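Local coordinates for protein cytochrome c' (Thermochromatium tepidum, PDB 3VRC) that carries a heme c group, held covalently in a helical bundle, and probably serves in electron transport in a thermophilic purple photosynthetic bacterium, at residues E7-R12 with K64-V69; V45-A50 with T93-L98; R89-A94 with A115-A120. All coordinates share one frame; numbering follows the deposited sequence. Where two conformers were deposited one is given.

Contact 1 of 3, residues E7-R12 with K64-V69; sequences EQIETR and KNVGAV. With HEC (heme c), chain L.
Glu10 and Val69 bring the two backbones nearest, CA to CA 7.5 Å, where one face of helix 5-31 passes a loop that closes in a type II' turn from Val66 to Val69, with Gly67 taking the positive phi of that turn. Ile9 does most of the work from the helix side. Its two branches part at CB: CG2, anti to the backbone N, meets Val69 CG1 at 3.7 Å, and these two side chains lie alongside each other, pointing opposite ways. The other branch carries CD1 on to Val66, whose CG2 lies 3.9 Å from Ile9 CD1. The same Ile9 CD1 sits 3.6 Å from Lys64 O, a carbonyl oxygen buried here with no partner in the model. Glu10 passes Val69 as well, but its side chain has two conformers, so the place of its carboxylate is doubtful.

On the heme side, Arg12 CG sits in the crowded position between the backbone N and the carbonyl carbon (chi1 71°), and the chain then runs extended to NE. Arg12 NE donates to O2D of a heme propionate at 2.8 Å, fairly straight at 161°; Arg12 NH2 reaches the same O2D at 3.1 Å on a more bent path. Ile9 CG1 lies 3.8 Å above the centre of the Arg12 guanidinium plane, covering one face. Leu57 O, Thr62 O and Thr71 OG1 take further hydrogen bonds from this group and fix its rotation.

The loop thus meets the helix mainly through methyl groups and one carbonyl oxygen, without a polar bond between the two segments, while a heme-binding arginine beside them grips a single propionate oxygen twice, which would probably favour the charged form of that carboxylate.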
loop_
_atom_site.group_PDB
_atom_site.type_symbol
_atom_site.label_atom_id
_atom_site.label_comp_id
_atom_site.label_asym_id
_atom_site.label_seq_id
_atom_site.Cartn_x
_atom_site.Cartn_y
_atom_site.Cartn_z
ATOM N N GLU B 7 -14.452 3.788 -7.165
ATOM C CA GLU B 7 -13.085 3.284 -7.198
ATOM C C GLU B 7 -12.144 4.182 -6.380
ATOM O O GLU B 7 -11.194 3.669 -5.778
ATOM C CB GLU B 7 -12.609 3.171 -8.649
ATOM C CG GLU B 7 -13.350 2.054 -9.388
ATOM C CD GLU B 7 -13.081 2.119 -10.862
ATOM O OE1 GLU B 7 -13.069 3.177 -11.501
ATOM O OE2 GLU B 7 -12.778 1.054 -11.413
ATOM N N GLN B 8 -12.344 5.489 -6.388
ATOM C CA GLN B 8 -11.484 6.375 -5.598
ATOM C C GLN B 8 -11.658 6.063 -4.113
ATOM O O GLN B 8 -10.679 5.992 -3.367
ATOM C CB GLN B 8 -11.843 7.841 -5.865
ATOM C CG GLN B 8 -11.359 8.311 -7.206
ATOM C CD GLN B 8 -11.864 9.722 -7.450
ATOM O OE1 GLN B 8 -11.532 10.623 -6.713
ATOM N NE2 GLN B 8 -12.764 9.872 -8.427
ATOM N N ILE B 9 -12.896 5.865 -3.662
ATOM C CA ILE B 9 -13.152 5.534 -2.254
ATOM C C ILE B 9 -12.474 4.213 -1.926
ATOM O O ILE B 9 -11.769 4.083 -0.914
ATOM C CB ILE B 9 -14.655 5.475 -1.961
ATOM C CG1 ILE B 9 -15.291 6.874 -2.093
ATOM C CG2 ILE B 9 -14.905 4.921 -0.603
ATOM C CD1 ILE B 9 -16.826 6.824 -2.150
ATOM N N GLU B 10 -12.686 3.192 -2.760
ATOM C CA GLU B 10 -12.083 1.901 -2.445
ATOM C C GLU B 10 -10.565 1.977 -2.447
ATOM O O GLU B 10 -9.913 1.333 -1.628
ATOM C CB GLU B 10 -12.549 0.852 -3.428
ATOM C CG GLU B 10 -14.003 0.485 -3.195
ATOM C CD GLU B 10 -14.450 -0.467 -4.232
ATOM O OE1 GLU B 10 -14.228 -0.156 -5.459
ATOM O OE2 GLU B 10 -15.010 -1.535 -3.835
ATOM N N THR B 11 -10.007 2.738 -3.359
ATOM C CA THR B 11 -8.545 2.803 -3.478
ATOM C C THR B 11 -7.947 3.536 -2.266
ATOM O O THR B 11 -6.902 3.115 -1.748
ATOM C CB THR B 11 -8.132 3.410 -4.776
ATOM O OG1 THR B 11 -8.689 2.636 -5.875
ATOM C CG2 THR B 11 -6.606 3.427 -4.963
ATOM N N ARG B 12 -8.560 4.656 -1.849
ATOM C CA ARG B 12 -7.992 5.339 -0.694
ATOM C C ARG B 12 -8.127 4.471 0.524
ATOM O O ARG B 12 -7.194 4.380 1.350
ATOM C CB ARG B 12 -8.589 6.754 -0.530
ATOM C CG ARG B 12 -10.052 6.823 -0.060
ATOM C CD ARG B 12 -10.679 8.143 -0.492
ATOM N NE ARG B 12 -11.975 8.348 0.112
ATOM C CZ ARG B 12 -12.869 9.255 -0.323
ATOM N NH1 ARG B 12 -12.609 9.986 -1.408
ATOM N NH2 ARG B 12 -13.976 9.448 0.398
ATOM N N LYS B 64 -20.018 10.759 -0.603
ATOM C CA LYS B 64 -21.248 10.062 -0.324
ATOM C C LYS B 64 -20.908 8.617 -0.403
ATOM O O LYS B 64 -19.951 8.238 -1.066
ATOM C CB LYS B 64 -22.295 10.374 -1.407
ATOM C CG LYS B 64 -22.433 11.833 -1.839
ATOM C CD LYS B 64 -23.469 11.973 -2.953
ATOM C CE LYS B 64 -23.022 11.318 -4.257
ATOM N NZ LYS B 64 -21.922 12.070 -4.919
ATOM N N ASN B 65 -21.674 7.795 0.284
ATOM C CA ASN B 65 -21.586 6.371 0.041
ATOM C C ASN B 65 -22.017 6.107 -1.390
ATOM O O ASN B 65 -22.836 6.856 -1.937
ATOM C CB ASN B 65 -22.472 5.620 1.019
ATOM C CG ASN B 65 -22.105 5.915 2.454
ATOM O OD1 ASN B 65 -20.941 6.265 2.764
ATOM N ND2 ASN B 65 -23.040 5.744 3.336
ATOM N N VAL B 66 -21.470 5.064 -2.003
ATOM C CA VAL B 66 -21.839 4.666 -3.375
ATOM C C VAL B 66 -22.374 3.221 -3.298
ATOM O O VAL B 66 -21.574 2.268 -3.272
ATOM C CB VAL B 66 -20.630 4.792 -4.341
ATOM C CG1 VAL B 66 -21.041 4.471 -5.775
ATOM C CG2 VAL B 66 -20.029 6.195 -4.262
ATOM N N GLY B 67 -23.701 3.061 -3.222
ATOM C CA GLY B 67 -24.301 1.751 -2.934
ATOM C C GLY B 67 -23.740 1.087 -1.674
ATOM O O GLY B 67 -23.751 1.691 -0.590
ATOM N N ALA B 68 -23.240 -0.148 -1.827
ATOM C CA ALA B 68 -22.627 -0.917 -0.730
ATOM C C ALA B 68 -21.240 -0.381 -0.303
ATOM O O ALA B 68 -20.691 -0.794 0.744
ATOM C CB ALA B 68 -22.526 -2.394 -1.107
ATOM N N VAL B 69 -20.666 0.499 -1.128
ATOM C CA VAL B 69 -19.387 1.173 -0.810
ATOM C C VAL B 69 -19.595 2.427 0.059
ATOM O O VAL B 69 -20.059 3.470 -0.382
ATOM C CB VAL B 69 -18.567 1.503 -2.082
ATOM C CG1 VAL B 69 -17.274 2.246 -1.727
ATOM C CG2 VAL B 69 -18.303 0.218 -2.888
HETATM FE FE HEC L . -6.524 7.396 7.707
HETATM C CHA HEC L . -9.546 5.905 6.933
HETATM C CHB HEC L . -5.339 4.414 8.932
HETATM C CHC HEC L . -3.395 8.720 7.941
HETATM C CHD HEC L . -7.716 10.340 6.477
HETATM N NA HEC L . -7.330 5.502 7.967
HETATM C C1A HEC L . -8.566 5.088 7.584
HETATM C C2A HEC L . -8.796 3.758 8.022
HETATM C C3A HEC L . -7.592 3.306 8.629
HETATM C C4A HEC L . -6.705 4.436 8.504
HETATM C CMA HEC L . -7.256 1.973 9.172
HETATM C CAA HEC L . -10.097 3.025 7.942
HETATM C CBA HEC L . -10.065 1.764 7.222
HETATM C CGA HEC L . -9.665 2.081 5.823
HETATM O O1A HEC L . -8.848 1.247 5.291
HETATM O O2A HEC L . -10.120 3.019 5.158
HETATM N NB HEC L . -4.697 6.670 8.274
HETATM C C1B HEC L . -4.414 5.470 8.762
HETATM C C2B HEC L . -3.053 5.361 9.238
HETATM C C3B HEC L . -2.500 6.599 8.904
HETATM C C4B HEC L . -3.548 7.393 8.303
HETATM C CMB HEC L . -2.403 4.206 9.868
HETATM C CAB HEC L . -1.108 7.150 9.160
HETATM C CBB HEC L . 0.034 6.237 8.945
HETATM N NC HEC L . -5.697 9.213 7.279
HETATM C C1C HEC L . -4.395 9.596 7.467
HETATM C C2C HEC L . -4.188 11.011 7.171
HETATM C C3C HEC L . -5.456 11.446 6.731
HETATM C C4C HEC L . -6.352 10.308 6.837
HETATM C CMC HEC L . -2.896 11.710 7.365
HETATM C CAC HEC L . -5.889 12.828 6.309
HETATM C CBC HEC L . -4.796 13.759 5.876
HETATM N ND HEC L . -8.273 8.022 6.934
HETATM C C1D HEC L . -8.589 9.251 6.459
HETATM C C2D HEC L . -9.913 9.329 5.921
HETATM C C3D HEC L . -10.425 8.058 5.974
HETATM C C4D HEC L . -9.353 7.252 6.580
HETATM C CMD HEC L . -10.592 10.576 5.395
HETATM C CAD HEC L . -11.726 7.518 5.465
HETATM C CBD HEC L . -11.562 7.035 3.998
HETATM C CGD HEC L . -12.880 6.605 3.379
HETATM O O1D HEC L . -13.606 5.821 4.057
HETATM O O2D HEC L . -13.186 7.076 2.272
#

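Contact 2 of 3, residues V45-A50 with T93-L98; sequences VVAAIA and TAANAL
Ala95 is the bump and Ala47 lies directly across from it: their CA atoms, 4.5 Å apart, are the nearest CA pair between the two segments. Ala95 CB presses into a shallow hollow on the surface of helix 36-50. The floor is main chain, with Ala47 CA 3.7 Å from Ala95 CB. Two side chains form the walls: Ala50 CB, 3.8 Å from Ala95 CB, and Val46 CG1, 4.0 Å from it. Val46 holds CG1 anti to its backbone N (chi1 179°), and that is the methyl that walls the hollow.

The fit works in the other direction too. Ala47 CB is a small bump of its own, resting 3.6 Å from Ala95 O. With side chains this short, the axes of the two segments come within 7.9 Å at an angle of 153°, a close antiparallel pairing in the four-helix bundle of cytochrome c'. The opposite flank of helix 36-50 serves the dimer: Ala48 packs on Val45 of the second subunit, and Ile49 on Phe18 of that subunit.

At the margin of the contact, Asn96 CG is anti to its own carbonyl carbon (chi1 -78°), and the amide oxygen OD1 ends 3.6 Å from Ala47 CB. A water donates to Asn96 OD1 at 2.8 Å and makes a weak bond to Ala47 O, bridging the helices beside the alanines. Ala47 O has a firmer donor in Asn51 ND2, in the loop that follows helix 36-50.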
loop_
_atom_site.group_PDB
_atom_site.type_symbol
_atom_site.label_atom_id
_atom_site.label_comp_id
_atom_site.label_asym_id
_atom_site.label_seq_id
_atom_site.Cartn_x
_atom_site.Cartn_y
_atom_site.Cartn_z
ATOM N N VAL B 45 6.716 0.879 3.422
ATOM C CA VAL B 45 5.320 0.914 2.958
ATOM C C VAL B 45 4.668 2.233 3.393
ATOM O O VAL B 45 3.975 2.906 2.608
ATOM C CB VAL B 45 4.513 -0.263 3.475
ATOM C CG1 VAL B 45 3.037 -0.049 3.160
ATOM C CG2 VAL B 45 4.984 -1.565 2.863
ATOM N N VAL B 46 4.817 2.592 4.670
ATOM C CA VAL B 46 4.147 3.793 5.159
ATOM C C VAL B 46 4.638 4.992 4.440
ATOM O O VAL B 46 3.842 5.849 4.001
ATOM C CB VAL B 46 4.274 3.878 6.711
ATOM C CG1 VAL B 46 3.592 5.167 7.207
ATOM C CG2 VAL B 46 3.696 2.690 7.392
ATOM N N ALA B 47 5.968 5.125 4.255
ATOM C CA ALA B 47 6.525 6.223 3.515
ATOM C C ALA B 47 6.005 6.273 2.093
ATOM O O ALA B 47 5.646 7.360 1.565
ATOM C CB ALA B 47 8.030 6.156 3.528
ATOM N N ALA B 48 5.992 5.142 1.418
ATOM C CA ALA B 48 5.591 5.130 0.012
ATOM C C ALA B 48 4.095 5.520 -0.110
ATOM O O ALA B 48 3.746 6.356 -0.971
ATOM C CB ALA B 48 5.859 3.787 -0.643
ATOM N N ILE B 49 3.249 4.896 0.667
ATOM C CA ILE B 49 1.814 5.192 0.546
ATOM C C ILE B 49 1.513 6.630 0.950
ATOM O O ILE B 49 0.738 7.322 0.268
ATOM C CB ILE B 49 0.983 4.201 1.314
ATOM C CG1 ILE B 49 1.164 2.777 0.719
ATOM C CG2 ILE B 49 -0.504 4.639 1.332
ATOM C CD1 ILE B 49 0.375 1.710 1.419
ATOM N N ALA B 50 2.180 7.142 1.989
ATOM C CA ALA B 50 1.934 8.521 2.419
ATOM C C ALA B 50 2.370 9.513 1.394
ATOM O O ALA B 50 1.896 10.657 1.429
ATOM C CB ALA B 50 2.630 8.764 3.745
ATOM N N THR B 93 5.883 13.782 5.253
ATOM C CA THR B 93 7.197 14.151 5.795
ATOM C C THR B 93 7.515 13.252 6.968
ATOM O O THR B 93 8.673 12.710 7.067
ATOM C CB THR B 93 7.154 15.615 6.241
ATOM O OG1 THR B 93 6.903 16.396 5.058
ATOM C CG2 THR B 93 8.435 16.035 7.001
ATOM N N ALA B 94 6.598 13.026 7.896
ATOM C CA ALA B 94 6.855 12.179 9.065
ATOM C C ALA B 94 7.134 10.759 8.597
ATOM O O ALA B 94 8.024 10.078 9.155
ATOM C CB ALA B 94 5.696 12.221 10.042
ATOM N N ALA B 95 6.401 10.287 7.594
ATOM C CA ALA B 95 6.577 8.880 7.145
ATOM C C ALA B 95 7.936 8.730 6.483
ATOM O O ALA B 95 8.603 7.688 6.692
ATOM C CB ALA B 95 5.470 8.530 6.189
ATOM N N ASN B 96 8.386 9.676 5.696
ATOM C CA ASN B 96 9.743 9.621 5.167
ATOM C C ASN B 96 10.788 9.585 6.294
ATOM O O ASN B 96 11.757 8.793 6.250
ATOM C CB ASN B 96 10.011 10.755 4.240
ATOM C CG ASN B 96 9.392 10.507 2.866
ATOM O OD1 ASN B 96 9.181 9.382 2.444
ATOM N ND2 ASN B 96 9.228 11.573 2.130
ATOM N N ALA B 97 10.564 10.368 7.352
ATOM C CA ALA B 97 11.488 10.307 8.492
ATOM C C ALA B 97 11.471 8.965 9.205
ATOM O O ALA B 97 12.523 8.523 9.699
ATOM C CB ALA B 97 11.181 11.479 9.435
ATOM N N LEU B 98 10.329 8.312 9.252
ATOM C CA LEU B 98 10.252 6.971 9.802
ATOM C C LEU B 98 11.024 5.965 8.962
ATOM O O LEU B 98 11.745 5.123 9.503
ATOM C CB LEU B 98 8.777 6.609 9.932
ATOM C CG LEU B 98 8.481 5.169 10.378
ATOM C CD1 LEU B 98 9.137 4.851 11.714
ATOM C CD2 LEU B 98 6.964 4.951 10.377
HETATM O O HOH W 1 8.771 7.870 0.092
#

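Contact 3 of 3, residues R89-A94 with A115-A120; sequences RDLGTA and ADVGAA. With HEC (heme c), chain L.
Leu91 and Ala94 face Val117 and Ala120 across two antiparallel helices of the four-helix bundle, with the heme lying against one end of the interface. The axes of the two segments approach to 8.8 Å at 164°.

Leu91 touches both the partner helix and the heme. Its CG stands anti to the backbone N (chi1 -179°), and from there the two methyls fork. Leu91 CD1 touches three groups at once: Val117 CG1 at 3.8 Å, Ala120 CB at 4.0 Å, and heme CAB, the root of a side arm of the ring, at 3.7 Å. The other branch goes to the porphyrin edge, Leu91 CD2 lying 3.7 Å from the heme methyl CMC and close to the meso carbon CHC. An alanine in place of Leu91 would probably open a gap beside the heme, leaving Val117 CG1 and the CAB–CBB arm without the Leu91 methyl that packs against both.

Val117 forks in a similar way. Its CG1 is anti to the backbone N (chi1 173°) and meets Leu91 as well as the heme, where CBB is 3.9 Å from Val117 CG1. Its CG2 turns to the main chain of the partner helix and to the Ala94 methyl. Ala120 CB packs against the backbone of Leu91 as well as its CD1 methyl, while Ala120 O lies near heme CMC. Just outside this apolar strip, Asp90 starts toward the other helix, yet its carboxylate OD2 is engaged in a salt bridge with Lys86 on its own helix. Met19 and Met23 of helix 5-31 pack on Leu91 and Val117 respectively. The tightest approach between the two segments is that of Val117 CG2, 3.3 Å from Ala94 O.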
loop_
_atom_site.group_PDB
_atom_site.type_symbol
_atom_site.label_atom_id
_atom_site.label_comp_id
_atom_site.label_asym_id
_atom_site.label_seq_id
_atom_site.Cartn_x
_atom_site.Cartn_y
_atom_site.Cartn_z
ATOM N N ARG B 89 0.404 16.297 3.943
ATOM C CA ARG B 89 1.840 16.588 3.804
ATOM C C ARG B 89 2.596 16.358 5.083
ATOM O O ARG B 89 3.730 15.843 5.024
ATOM C CB ARG B 89 2.014 18.020 3.309
ATOM C CG ARG B 89 1.702 18.207 1.828
ATOM C CD ARG B 89 2.078 19.578 1.244
ATOM N NE ARG B 89 1.558 20.711 2.020
ATOM C CZ ARG B 89 0.357 21.282 1.852
ATOM N NH1 ARG B 89 -0.522 20.825 0.954
ATOM N NH2 ARG B 89 0.023 22.295 2.631
ATOM N N ASP B 90 1.984 16.654 6.250
ATOM C CA ASP B 90 2.639 16.352 7.484
ATOM C C ASP B 90 2.872 14.850 7.608
ATOM O O ASP B 90 3.952 14.437 8.054
ATOM C CB ASP B 90 1.779 16.751 8.693
ATOM C CG ASP B 90 1.678 18.269 8.957
ATOM O OD1 ASP B 90 2.388 19.053 8.330
ATOM O OD2 ASP B 90 0.786 18.581 9.835
ATOM N N LEU B 91 1.903 14.029 7.208
ATOM C CA LEU B 91 2.129 12.588 7.198
ATOM C C LEU B 91 3.242 12.214 6.235
ATOM O O LEU B 91 4.091 11.380 6.608
ATOM C CB LEU B 91 0.862 11.813 6.839
ATOM C CG LEU B 91 1.067 10.302 6.853
ATOM C CD1 LEU B 91 1.236 9.800 8.257
ATOM C CD2 LEU B 91 -0.088 9.577 6.145
ATOM N N GLY B 92 3.274 12.771 5.030
ATOM C CA GLY B 92 4.296 12.381 4.085
ATOM C C GLY B 92 5.695 12.599 4.642
ATOM O O GLY B 92 6.589 11.766 4.503
ATOM N N THR B 93 5.883 13.782 5.253
ATOM C CA THR B 93 7.197 14.151 5.795
ATOM C C THR B 93 7.515 13.252 6.968
ATOM O O THR B 93 8.673 12.710 7.067
ATOM C CB THR B 93 7.154 15.615 6.241
ATOM O OG1 THR B 93 6.903 16.396 5.058
ATOM C CG2 THR B 93 8.435 16.035 7.001
ATOM N N ALA B 94 6.598 13.026 7.896
ATOM C CA ALA B 94 6.855 12.179 9.065
ATOM C C ALA B 94 7.134 10.759 8.597
ATOM O O ALA B 94 8.024 10.078 9.155
ATOM C CB ALA B 94 5.696 12.221 10.042
ATOM N N ALA B 115 6.187 7.656 16.640
ATOM C CA ALA B 115 5.272 8.540 17.378
ATOM C C ALA B 115 4.843 9.699 16.515
ATOM O O ALA B 115 3.661 10.048 16.505
ATOM C CB ALA B 115 5.989 9.042 18.639
ATOM N N ASP B 116 5.757 10.300 15.790
ATOM C CA ASP B 116 5.418 11.458 14.979
ATOM C C ASP B 116 4.448 11.044 13.831
ATOM O O ASP B 116 3.512 11.766 13.500
ATOM C CB ASP B 116 6.627 12.144 14.378
ATOM C CG ASP B 116 7.543 12.816 15.408
ATOM O OD1 ASP B 116 7.169 12.839 16.589
ATOM O OD2 ASP B 116 8.626 13.254 15.010
ATOM N N VAL B 117 4.685 9.890 13.216
ATOM C CA VAL B 117 3.733 9.396 12.206
ATOM C C VAL B 117 2.384 9.155 12.827
ATOM O O VAL B 117 1.363 9.605 12.250
ATOM C CB VAL B 117 4.303 8.135 11.513
ATOM C CG1 VAL B 117 3.259 7.535 10.605
ATOM C CG2 VAL B 117 5.542 8.507 10.696
ATOM N N GLY B 118 2.295 8.411 13.933
ATOM C CA GLY B 118 1.008 8.121 14.516
ATOM C C GLY B 118 0.260 9.405 14.837
ATOM O O GLY B 118 -0.965 9.463 14.697
ATOM N N ALA B 119 0.981 10.421 15.317
ATOM C CA ALA B 119 0.318 11.703 15.621
ATOM C C ALA B 119 -0.276 12.315 14.356
ATOM O O ALA B 119 -1.353 12.920 14.413
ATOM C CB ALA B 119 1.308 12.629 16.295
ATOM N N ALA B 120 0.427 12.176 13.226
ATOM C CA ALA B 120 -0.077 12.715 11.963
ATOM C C ALA B 120 -1.332 11.947 11.493
ATOM O O ALA B 120 -2.272 12.556 10.981
ATOM C CB ALA B 120 1.012 12.736 10.900
HETATM FE FE HEC L . -6.524 7.396 7.707
HETATM C CHA HEC L . -9.546 5.905 6.933
HETATM C CHB HEC L . -5.339 4.414 8.932
HETATM C CHC HEC L . -3.395 8.720 7.941
HETATM C CHD HEC L . -7.716 10.340 6.477
HETATM N NA HEC L . -7.330 5.502 7.967
HETATM C C1A HEC L . -8.566 5.088 7.584
HETATM C C2A HEC L . -8.796 3.758 8.022
HETATM C C3A HEC L . -7.592 3.306 8.629
HETATM C C4A HEC L . -6.705 4.436 8.504
HETATM C CMA HEC L . -7.256 1.973 9.172
HETATM C CAA HEC L . -10.097 3.025 7.942
HETATM C CBA HEC L . -10.065 1.764 7.222
HETATM C CGA HEC L . -9.665 2.081 5.823
HETATM O O1A HEC L . -8.848 1.247 5.291
HETATM O O2A HEC L . -10.120 3.019 5.158
HETATM N NB HEC L . -4.697 6.670 8.274
HETATM C C1B HEC L . -4.414 5.470 8.762
HETATM C C2B HEC L . -3.053 5.361 9.238
HETATM C C3B HEC L . -2.500 6.599 8.904
HETATM C C4B HEC L . -3.548 7.393 8.303
HETATM C CMB HEC L . -2.403 4.206 9.868
HETATM C CAB HEC L . -1.108 7.150 9.160
HETATM C CBB HEC L . 0.034 6.237 8.945
HETATM N NC HEC L . -5.697 9.213 7.279
HETATM C C1C HEC L . -4.395 9.596 7.467
HETATM C C2C HEC L . -4.188 11.011 7.171
HETATM C C3C HEC L . -5.456 11.446 6.731
HETATM C C4C HEC L . -6.352 10.308 6.837
HETATM C CMC HEC L . -2.896 11.710 7.365
HETATM C CAC HEC L . -5.889 12.828 6.309
HETATM C CBC HEC L . -4.796 13.759 5.876
HETATM N ND HEC L . -8.273 8.022 6.934
HETATM C C1D HEC L . -8.589 9.251 6.459
HETATM C C2D HEC L . -9.913 9.329 5.921
HETATM C C3D HEC L . -10.425 8.058 5.974
HETATM C C4D HEC L . -9.353 7.252 6.580
HETATM C CMD HEC L . -10.592 10.576 5.395
HETATM C CAD HEC L . -11.726 7.518 5.465
HETATM C CBD HEC L . -11.562 7.035 3.998
HETATM C CGD HEC L . -12.880 6.605 3.379
HETATM O O1D HEC L . -13.606 5.821 4.057
HETATM O O2D HEC L . -13.186 7.076 2.272
#

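In the fold
Contacts 2 and 3 are neighbours, with centres 8 Å apart, and they meet on helix 81-103: contact 2 sets it against helix 36-50, contact 3 against helix 107-128, and both include Thr93 and Ala94. Ala50 CB lies on Leu91 CD2, joining the two packings. Contact 1 lies on the opposite side of the chain's centre, about 24 to 25 Å from the others centre to centre, and ties helix 5-31 to the loop before helix 75-78. Along the chain, contacts 1 and 2 alternate, while contact 1 closes before contact 3 opens. Contacts 1 and 3 both touch the heme, the first at a propionate and the second at CAB, CBB and CMC, so it is held from distant parts of the chain.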